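Local coordinates for viral structural protein 4 (Bombyx mori cytoplasmic polyhedrosis virus, PDB 6TZ0) that binds GTP at a P-loop-type site and probably accompanies the viral RNA-dependent RNA polymerase during transcription inside the capsid, at residues 380-394 with 405-419. Residues are numbered along the deposited sequence; the frame is centred on the assembly and turned at random.
Sequences HLSSDAYGRWLAKNK and YVLSLDTDDNESYYE
R388 reaches from helix 385-393, which follows the outermost strand 378-381 of the parallel sheet in the P-loop-type nucleotide-binding domain, to the loop that links helix 403-408 to helix 417-427. Just before this helix, the side chains of S382 and D384 lie about 4 Å from those of T360 and K355, which bind GTP. The R388 side chain is extended from CG to NE, which carries the guanidinium past the L409 carbonyl and against the type I turn 411-414. R388 NE donates to N414 O at 3.1 Å, with the acceptor in the guanidinium plane. T411 O instead lies over one face, where no N-H is aimed at it, and the CB of D384 covers the opposite face. The N414 amide turns back within the loop, its ND2 bonding to L409 O at 3.1 Å from above the carbonyl plane. At the neighbouring position W389 CD1 packs against L409 CD1 (4.1 Å) and also meets V406 CG2; outside the pair, F401 and F471 meet the indole. N393 ND2 lies at the edge of the Y405 ring and donates to Y405 OH at 3.3 Å. Facing helix 417-427, L390 lays CD2 over the face of the Y417 ring, 4.2 Å from its centroid, a CH-pi contact. S416 OG sits 3.3 Å from G387 CA. Next to it, G387 O accepts both A391 N and Y417 N, the two donors approaching from opposite faces of its carbonyl plane.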
ATOM      1  N   HIS B 380     -29.355  13.347 -21.148  1.00 32.72           N
ATOM      2  CA  HIS B 380     -29.955  12.217 -20.441  1.00 32.72           C
ATOM      3  C   HIS B 380     -30.130  11.060 -21.418  1.00 32.72           C
ATOM      4  O   HIS B 380     -31.053  11.068 -22.233  1.00 32.72           O
ATOM      5  CB  HIS B 380     -31.277  12.616 -19.804  1.00 32.72           C
ATOM      6  CG  HIS B 380     -31.978  11.486 -19.124  1.00 32.72           C
ATOM      7  ND1 HIS B 380     -32.984  10.766 -19.729  1.00 32.72           N
ATOM      8  CD2 HIS B 380     -31.780  10.912 -17.916  1.00 32.72           C
ATOM      9  CE1 HIS B 380     -33.402   9.823 -18.907  1.00 32.72           C
ATOM     10  NE2 HIS B 380     -32.683   9.885 -17.803  1.00 32.72           N
ATOM     11  N   LEU B 381     -29.245  10.072 -21.321  1.00 33.37           N
ATOM     12  CA  LEU B 381     -29.396   8.825 -22.053  1.00 33.37           C
ATOM     13  C   LEU B 381     -30.245   7.856 -21.249  1.00 33.37           C
ATOM     14  O   LEU B 381     -30.120   7.772 -20.026  1.00 33.37           O
ATOM     15  CB  LEU B 381     -28.038   8.189 -22.343  1.00 33.37           C
ATOM     16  CG  LEU B 381     -27.089   8.917 -23.287  1.00 33.37           C
ATOM     17  CD1 LEU B 381     -25.770   8.191 -23.345  1.00 33.37           C
ATOM     18  CD2 LEU B 381     -27.692   9.024 -24.667  1.00 33.37           C
ATOM     19  N   SER B 382     -31.104   7.115 -21.942  1.00 34.20           N
ATOM     20  CA  SER B 382     -31.912   6.095 -21.299  1.00 34.20           C
ATOM     21  C   SER B 382     -31.065   4.873 -20.969  1.00 34.20           C
ATOM     22  O   SER B 382     -29.879   4.793 -21.289  1.00 34.20           O
ATOM     23  CB  SER B 382     -33.082   5.697 -22.186  1.00 34.20           C
ATOM     24  OG  SER B 382     -33.808   4.642 -21.588  1.00 34.20           O
ATOM     25  N   SER B 383     -31.691   3.898 -20.323  1.00 33.98           N
ATOM     26  CA  SER B 383     -30.979   2.684 -19.970  1.00 33.98           C
ATOM     27  C   SER B 383     -30.936   1.704 -21.130  1.00 33.98           C
ATOM     28  O   SER B 383     -30.074   0.821 -21.149  1.00 33.98           O
ATOM     29  CB  SER B 383     -31.631   2.031 -18.757  1.00 33.98           C
ATOM     30  OG  SER B 383     -30.784   1.048 -18.213  1.00 33.98           O
ATOM     31  N   ASP B 384     -31.838   1.851 -22.097  1.00 37.64           N
ATOM     32  CA  ASP B 384     -31.839   1.051 -23.318  1.00 37.64           C
ATOM     33  C   ASP B 384     -31.210   1.802 -24.480  1.00 37.64           C
ATOM     34  O   ASP B 384     -31.608   1.610 -25.626  1.00 37.64           O
ATOM     35  CB  ASP B 384     -33.259   0.628 -23.675  1.00 37.64           C
ATOM     36  CG  ASP B 384     -33.830  -0.398 -22.720  1.00 37.64           C
ATOM     37  OD1 ASP B 384     -33.046  -1.187 -22.155  1.00 37.64           O
ATOM     38  OD2 ASP B 384     -35.064  -0.420 -22.539  1.00 37.64           O
ATOM     39  N   ALA B 385     -30.224   2.660 -24.223  1.00 36.94           N
ATOM     40  CA  ALA B 385     -29.656   3.472 -25.294  1.00 36.94           C
ATOM     41  C   ALA B 385     -28.736   2.656 -26.191  1.00 36.94           C
ATOM     42  O   ALA B 385     -28.860   2.696 -27.421  1.00 36.94           O
ATOM     43  CB  ALA B 385     -28.911   4.668 -24.705  1.00 36.94           C
ATOM     44  N   TYR B 386     -27.810   1.913 -25.587  1.00 36.34           N
ATOM     45  CA  TYR B 386     -26.903   1.064 -26.348  1.00 36.34           C
ATOM     46  C   TYR B 386     -27.638  -0.068 -27.045  1.00 36.34           C
ATOM     47  O   TYR B 386     -27.253  -0.454 -28.152  1.00 36.34           O
ATOM     48  CB  TYR B 386     -25.823   0.502 -25.432  1.00 36.34           C
ATOM     49  CG  TYR B 386     -24.879  -0.450 -26.117  1.00 36.34           C
ATOM     50  CD1 TYR B 386     -23.952   0.010 -27.029  1.00 36.34           C
ATOM     51  CD2 TYR B 386     -24.911  -1.810 -25.845  1.00 36.34           C
ATOM     52  CE1 TYR B 386     -23.088  -0.851 -27.661  1.00 36.34           C
ATOM     53  CE2 TYR B 386     -24.049  -2.680 -26.473  1.00 36.34           C
ATOM     54  CZ  TYR B 386     -23.138  -2.194 -27.375  1.00 36.34           C
ATOM     55  OH  TYR B 386     -22.276  -3.057 -27.999  1.00 36.34           O
ATOM     56  N   GLY B 387     -28.703  -0.586 -26.433  1.00 38.59           N
ATOM     57  CA  GLY B 387     -29.465  -1.645 -27.072  1.00 38.59           C
ATOM     58  C   GLY B 387     -30.214  -1.169 -28.301  1.00 38.59           C
ATOM     59  O   GLY B 387     -30.179  -1.821 -29.349  1.00 38.59           O
ATOM     60  N   ARG B 388     -30.874  -0.015 -28.203  1.00 40.80           N
ATOM     61  CA  ARG B 388     -31.579   0.529 -29.354  1.00 40.80           C
ATOM     62  C   ARG B 388     -30.628   1.091 -30.400  1.00 40.80           C
ATOM     63  O   ARG B 388     -31.020   1.234 -31.560  1.00 40.80           O
ATOM     64  CB  ARG B 388     -32.567   1.606 -28.911  1.00 40.80           C
ATOM     65  CG  ARG B 388     -33.696   1.092 -28.033  1.00 40.80           C
ATOM     66  CD  ARG B 388     -34.711   2.181 -27.780  1.00 40.80           C
ATOM     67  NE  ARG B 388     -35.801   1.794 -26.896  1.00 40.80           N
ATOM     68  CZ  ARG B 388     -35.921   2.205 -25.642  1.00 40.80           C
ATOM     69  NH1 ARG B 388     -35.041   3.053 -25.134  1.00 40.80           N
ATOM     70  NH2 ARG B 388     -36.948   1.806 -24.911  1.00 40.80           N
ATOM     71  N   TRP B 389     -29.394   1.413 -30.018  1.00 38.74           N
ATOM     72  CA  TRP B 389     -28.378   1.767 -31.002  1.00 38.74           C
ATOM     73  C   TRP B 389     -27.898   0.536 -31.760  1.00 38.74           C
ATOM     74  O   TRP B 389     -27.835   0.534 -32.995  1.00 38.74           O
ATOM     75  CB  TRP B 389     -27.205   2.435 -30.301  1.00 38.74           C
ATOM     76  CG  TRP B 389     -26.091   2.813 -31.203  1.00 38.74           C
ATOM     77  CD1 TRP B 389     -26.042   3.874 -32.049  1.00 38.74           C
ATOM     78  CD2 TRP B 389     -24.872   2.092 -31.392  1.00 38.74           C
ATOM     79  NE1 TRP B 389     -24.850   3.884 -32.725  1.00 38.74           N
ATOM     80  CE2 TRP B 389     -24.118   2.793 -32.344  1.00 38.74           C
ATOM     81  CE3 TRP B 389     -24.340   0.927 -30.835  1.00 38.74           C
ATOM     82  CZ2 TRP B 389     -22.861   2.371 -32.750  1.00 38.74           C
ATOM     83  CZ3 TRP B 389     -23.094   0.512 -31.238  1.00 38.74           C
ATOM     84  CH2 TRP B 389     -22.368   1.229 -32.187  1.00 38.74           C
ATOM     85  N   LEU B 390     -27.545  -0.520 -31.026  1.00 38.56           N
ATOM     86  CA  LEU B 390     -26.971  -1.720 -31.613  1.00 38.56           C
ATOM     87  C   LEU B 390     -28.000  -2.528 -32.387  1.00 38.56           C
ATOM     88  O   LEU B 390     -27.621  -3.305 -33.267  1.00 38.56           O
ATOM     89  CB  LEU B 390     -26.333  -2.558 -30.504  1.00 38.56           C
ATOM     90  CG  LEU B 390     -25.510  -3.803 -30.813  1.00 38.56           C
ATOM     91  CD1 LEU B 390     -24.313  -3.437 -31.647  1.00 38.56           C
ATOM     92  CD2 LEU B 390     -25.068  -4.435 -29.521  1.00 38.56           C
ATOM     93  N   ALA B 391     -29.291  -2.345 -32.110  1.00 40.94           N
ATOM     94  CA  ALA B 391     -30.301  -3.002 -32.929  1.00 40.94           C
ATOM     95  C   ALA B 391     -30.391  -2.410 -34.328  1.00 40.94           C
ATOM     96  O   ALA B 391     -30.924  -3.063 -35.231  1.00 40.94           O
ATOM     97  CB  ALA B 391     -31.661  -2.929 -32.248  1.00 40.94           C
ATOM     98  N   LYS B 392     -29.890  -1.194 -34.529  1.00 42.39           N
ATOM     99  CA  LYS B 392     -29.803  -0.582 -35.846  1.00 42.39           C
ATOM    100  C   LYS B 392     -28.423  -0.705 -36.472  1.00 42.39           C
ATOM    101  O   LYS B 392     -28.316  -0.990 -37.666  1.00 42.39           O
ATOM    102  CB  LYS B 392     -30.174   0.901 -35.766  1.00 42.39           C
ATOM    103  CG  LYS B 392     -31.591   1.173 -35.333  1.00 42.39           C
ATOM    104  CD  LYS B 392     -32.568   0.736 -36.398  1.00 42.39           C
ATOM    105  CE  LYS B 392     -33.999   0.986 -35.972  1.00 42.39           C
ATOM    106  NZ  LYS B 392     -34.307   2.436 -35.890  1.00 42.39           N
ATOM    107  N   ASN B 393     -27.360  -0.518 -35.692  1.00 43.48           N
ATOM    108  CA  ASN B 393     -26.033  -0.264 -36.237  1.00 43.48           C
ATOM    109  C   ASN B 393     -25.055  -1.419 -36.048  1.00 43.48           C
ATOM    110  O   ASN B 393     -23.845  -1.204 -36.091  1.00 43.48           O
ATOM    111  CB  ASN B 393     -25.447   1.001 -35.617  1.00 43.48           C
ATOM    112  CG  ASN B 393     -26.110   2.253 -36.120  1.00 43.48           C
ATOM    113  OD1 ASN B 393     -26.354   2.400 -37.315  1.00 43.48           O
ATOM    114  ND2 ASN B 393     -26.423   3.160 -35.212  1.00 43.48           N
ATOM    115  N   LYS B 394     -25.540  -2.646 -35.867  1.00 44.77           N
ATOM    116  CA  LYS B 394     -24.615  -3.756 -35.650  1.00 44.77           C
ATOM    117  C   LYS B 394     -23.999  -4.282 -36.937  1.00 44.77           C
ATOM    118  O   LYS B 394     -23.131  -5.155 -36.873  1.00 44.77           O
ATOM    119  CB  LYS B 394     -25.301  -4.911 -34.923  1.00 44.77           C
ATOM    120  CG  LYS B 394     -26.408  -5.586 -35.702  1.00 44.77           C
ATOM    121  CD  LYS B 394     -27.011  -6.722 -34.900  1.00 44.77           C
ATOM    122  CE  LYS B 394     -28.108  -7.433 -35.669  1.00 44.77           C
ATOM    123  NZ  LYS B 394     -29.292  -6.564 -35.869  1.00 44.77           N
ATOM    124  N   TYR B 405     -28.348  11.728 -32.844  1.00 40.77           N
ATOM    125  CA  TYR B 405     -28.783  10.479 -33.465  1.00 40.77           C
ATOM    126  C   TYR B 405     -29.082   9.408 -32.421  1.00 40.77           C
ATOM    127  O   TYR B 405     -30.126   8.740 -32.476  1.00 40.77           O
ATOM    128  CB  TYR B 405     -27.719  10.002 -34.453  1.00 40.77           C
ATOM    129  CG  TYR B 405     -27.989   8.650 -35.064  1.00 40.77           C
ATOM    130  CD1 TYR B 405     -29.061   8.457 -35.921  1.00 40.77           C
ATOM    131  CD2 TYR B 405     -27.138   7.580 -34.829  1.00 40.77           C
ATOM    132  CE1 TYR B 405     -29.304   7.226 -36.492  1.00 40.77           C
ATOM    133  CE2 TYR B 405     -27.372   6.347 -35.398  1.00 40.77           C
ATOM    134  CZ  TYR B 405     -28.455   6.176 -36.226  1.00 40.77           C
ATOM    135  OH  TYR B 405     -28.690   4.952 -36.802  1.00 40.77           O
ATOM    136  N   VAL B 406     -28.173   9.239 -31.458  1.00 40.83           N
ATOM    137  CA  VAL B 406     -28.375   8.304 -30.357  1.00 40.83           C
ATOM    138  C   VAL B 406     -29.568   8.729 -29.509  1.00 40.83           C
ATOM    139  O   VAL B 406     -30.345   7.893 -29.035  1.00 40.83           O
ATOM    140  CB  VAL B 406     -27.080   8.203 -29.527  1.00 40.83           C
ATOM    141  CG1 VAL B 406     -27.260   7.324 -28.308  1.00 40.83           C
ATOM    142  CG2 VAL B 406     -25.954   7.671 -30.377  1.00 40.83           C
ATOM    143  N   LEU B 407     -29.763  10.036 -29.356  1.00 40.50           N
ATOM    144  CA  LEU B 407     -30.904  10.546 -28.608  1.00 40.50           C
ATOM    145  C   LEU B 407     -32.207  10.339 -29.369  1.00 40.50           C
ATOM    146  O   LEU B 407     -33.262  10.155 -28.755  1.00 40.50           O
ATOM    147  CB  LEU B 407     -30.676  12.023 -28.306  1.00 40.50           C
ATOM    148  CG  LEU B 407     -31.600  12.704 -27.314  1.00 40.50           C
ATOM    149  CD1 LEU B 407     -31.395  12.080 -25.956  1.00 40.50           C
ATOM    150  CD2 LEU B 407     -31.309  14.187 -27.267  1.00 40.50           C
ATOM    151  N   SER B 408     -32.152  10.362 -30.702  1.00 41.79           N
ATOM    152  CA  SER B 408     -33.322  10.053 -31.510  1.00 41.79           C
ATOM    153  C   SER B 408     -33.643   8.568 -31.490  1.00 41.79           C
ATOM    154  O   SER B 408     -34.793   8.182 -31.726  1.00 41.79           O
ATOM    155  CB  SER B 408     -33.098  10.510 -32.947  1.00 41.79           C
ATOM    156  OG  SER B 408     -32.066   9.753 -33.548  1.00 41.79           O
ATOM    157  N   LEU B 409     -32.648   7.721 -31.234  1.00 43.11           N
ATOM    158  CA  LEU B 409     -32.923   6.294 -31.120  1.00 43.11           C
ATOM    159  C   LEU B 409     -33.427   5.875 -29.745  1.00 43.11           C
ATOM    160  O   LEU B 409     -33.722   4.694 -29.559  1.00 43.11           O
ATOM    161  CB  LEU B 409     -31.678   5.477 -31.462  1.00 43.11           C
ATOM    162  CG  LEU B 409     -31.246   5.470 -32.923  1.00 43.11           C
ATOM    163  CD1 LEU B 409     -29.948   4.711 -33.087  1.00 43.11           C
ATOM    164  CD2 LEU B 409     -32.331   4.865 -33.774  1.00 43.11           C
ATOM    165  N   ASP B 410     -33.545   6.791 -28.784  1.00 45.49           N
ATOM    166  CA  ASP B 410     -34.002   6.451 -27.441  1.00 45.49           C
ATOM    167  C   ASP B 410     -35.506   6.453 -27.288  1.00 45.49           C
ATOM    168  O   ASP B 410     -35.987   6.590 -26.159  1.00 45.49           O
ATOM    169  CB  ASP B 410     -33.411   7.407 -26.406  1.00 45.49           C
ATOM    170  CG  ASP B 410     -31.989   7.090 -26.075  1.00 45.49           C
ATOM    171  OD1 ASP B 410     -31.626   5.909 -26.199  1.00 45.49           O
ATOM    172  OD2 ASP B 410     -31.248   8.007 -25.669  1.00 45.49           O
ATOM    173  N   THR B 411     -36.272   6.317 -28.357  1.00 48.59           N
ATOM    174  CA  THR B 411     -37.712   6.366 -28.209  1.00 48.59           C
ATOM    175  C   THR B 411     -38.249   4.997 -27.804  1.00 48.59           C
ATOM    176  O   THR B 411     -37.549   3.986 -27.840  1.00 48.59           O
ATOM    177  CB  THR B 411     -38.365   6.856 -29.498  1.00 48.59           C
ATOM    178  OG1 THR B 411     -38.108   5.926 -30.554  1.00 48.59           O
ATOM    179  CG2 THR B 411     -37.796   8.210 -29.879  1.00 48.59           C
ATOM    180  N   ASP B 412     -39.519   4.984 -27.407  1.00 52.75           N
ATOM    181  CA  ASP B 412     -40.153   3.769 -26.912  1.00 52.75           C
ATOM    182  C   ASP B 412     -40.442   2.781 -28.035  1.00 52.75           C
ATOM    183  O   ASP B 412     -40.480   1.571 -27.798  1.00 52.75           O
ATOM    184  CB  ASP B 412     -41.446   4.141 -26.182  1.00 52.75           C
ATOM    185  CG  ASP B 412     -41.946   3.052 -25.253  1.00 52.75           C
ATOM    186  OD1 ASP B 412     -41.277   2.011 -25.104  1.00 52.75           O
ATOM    187  OD2 ASP B 412     -43.029   3.245 -24.662  1.00 52.75           O
ATOM    188  N   ASP B 413     -40.633   3.268 -29.258  1.00 52.60           N
ATOM    189  CA  ASP B 413     -41.007   2.398 -30.366  1.00 52.60           C
ATOM    190  C   ASP B 413     -39.816   1.796 -31.100  1.00 52.60           C
ATOM    191  O   ASP B 413     -39.985   1.311 -32.221  1.00 52.60           O
ATOM    192  CB  ASP B 413     -41.913   3.156 -31.343  1.00 52.60           C
ATOM    193  CG  ASP B 413     -41.298   4.446 -31.843  1.00 52.60           C
ATOM    194  OD1 ASP B 413     -40.205   4.824 -31.377  1.00 52.60           O
ATOM    195  OD2 ASP B 413     -41.921   5.092 -32.710  1.00 52.60           O
ATOM    196  N   ASN B 414     -38.625   1.822 -30.513  1.00 47.99           N
ATOM    197  CA  ASN B 414     -37.477   1.122 -31.066  1.00 47.99           C
ATOM    198  C   ASN B 414     -37.186  -0.108 -30.219  1.00 47.99           C
ATOM    199  O   ASN B 414     -37.132  -0.022 -28.990  1.00 47.99           O
ATOM    200  CB  ASN B 414     -36.251   2.034 -31.109  1.00 47.99           C
ATOM    201  CG  ASN B 414     -36.389   3.152 -32.110  1.00 47.99           C
ATOM    202  OD1 ASN B 414     -36.887   2.953 -33.215  1.00 47.99           O
ATOM    203  ND2 ASN B 414     -35.941   4.340 -31.734  1.00 47.99           N
ATOM    204  N   GLU B 415     -36.992  -1.245 -30.874  1.00 46.62           N
ATOM    205  CA  GLU B 415     -36.716  -2.480 -30.162  1.00 46.62           C
ATOM    206  C   GLU B 415     -35.228  -2.568 -29.843  1.00 46.62           C
ATOM    207  O   GLU B 415     -34.384  -2.077 -30.593  1.00 46.62           O
ATOM    208  CB  GLU B 415     -37.173  -3.675 -31.000  1.00 46.62           C
ATOM    209  CG  GLU B 415     -37.160  -5.024 -30.299  1.00 46.62           C
ATOM    210  CD  GLU B 415     -37.742  -6.123 -31.166  1.00 46.62           C
ATOM    211  OE1 GLU B 415     -38.122  -5.830 -32.318  1.00 46.62           O
ATOM    212  OE2 GLU B 415     -37.829  -7.276 -30.697  1.00 46.62           O
ATOM    213  N   SER B 416     -34.913  -3.175 -28.707  1.00 42.72           N
ATOM    214  CA  SER B 416     -33.543  -3.297 -28.240  1.00 42.72           C
ATOM    215  C   SER B 416     -32.928  -4.611 -28.702  1.00 42.72           C
ATOM    216  O   SER B 416     -33.625  -5.568 -29.036  1.00 42.72           O
ATOM    217  CB  SER B 416     -33.490  -3.199 -26.717  1.00 42.72           C
ATOM    218  OG  SER B 416     -32.172  -3.375 -26.243  1.00 42.72           O
ATOM    219  N   TYR B 417     -31.594  -4.638 -28.721  1.00 39.86           N
ATOM    220  CA  TYR B 417     -30.861  -5.821 -29.165  1.00 39.86           C
ATOM    221  C   TYR B 417     -30.966  -6.954 -28.153  1.00 39.86           C
ATOM    222  O   TYR B 417     -31.178  -8.118 -28.527  1.00 39.86           O
ATOM    223  CB  TYR B 417     -29.401  -5.443 -29.407  1.00 39.86           C
ATOM    224  CG  TYR B 417     -28.512  -6.575 -29.849  1.00 39.86           C
ATOM    225  CD1 TYR B 417     -28.573  -7.061 -31.145  1.00 39.86           C
ATOM    226  CD2 TYR B 417     -27.601  -7.150 -28.971  1.00 39.86           C
ATOM    227  CE1 TYR B 417     -27.760  -8.092 -31.552  1.00 39.86           C
ATOM    228  CE2 TYR B 417     -26.784  -8.185 -29.371  1.00 39.86           C
ATOM    229  CZ  TYR B 417     -26.867  -8.648 -30.662  1.00 39.86           C
ATOM    230  OH  TYR B 417     -26.051  -9.679 -31.063  1.00 39.86           O
ATOM    231  N   TYR B 418     -30.836  -6.627 -26.865  1.00 38.37           N
ATOM    232  CA  TYR B 418     -30.906  -7.648 -25.830  1.00 38.37           C
ATOM    233  C   TYR B 418     -32.310  -8.215 -25.693  1.00 38.37           C
ATOM    234  O   TYR B 418     -32.468  -9.379 -25.314  1.00 38.37           O
ATOM    235  CB  TYR B 418     -30.440  -7.086 -24.492  1.00 38.37           C
ATOM    236  CG  TYR B 418     -29.003  -6.644 -24.474  1.00 38.37           C
ATOM    237  CD1 TYR B 418     -27.976  -7.566 -24.596  1.00 38.37           C
ATOM    238  CD2 TYR B 418     -28.670  -5.314 -24.266  1.00 38.37           C
ATOM    239  CE1 TYR B 418     -26.661  -7.172 -24.567  1.00 38.37           C
ATOM    240  CE2 TYR B 418     -27.361  -4.914 -24.220  1.00 38.37           C
ATOM    241  CZ  TYR B 418     -26.361  -5.847 -24.373  1.00 38.37           C
ATOM    242  OH  TYR B 418     -25.053  -5.450 -24.325  1.00 38.37           O
ATOM    243  N   GLU B 419     -33.332  -7.421 -26.016  1.00 42.45           N
ATOM    244  CA  GLU B 419     -34.702  -7.921 -25.997  1.00 42.45           C
ATOM    245  C   GLU B 419     -34.918  -8.957 -27.090  1.00 42.45           C
ATOM    246  O   GLU B 419     -35.592  -9.968 -26.869  1.00 42.45           O
ATOM    247  CB  GLU B 419     -35.674  -6.756 -26.153  1.00 42.45           C
ATOM    248  CG  GLU B 419     -35.602  -5.777 -25.004  1.00 42.45           C
ATOM    249  CD  GLU B 419     -36.525  -4.592 -25.170  1.00 42.45           C
ATOM    250  OE1 GLU B 419     -37.151  -4.462 -26.242  1.00 42.45           O
ATOM    251  OE2 GLU B 419     -36.619  -3.785 -24.224  1.00 42.45           O
TER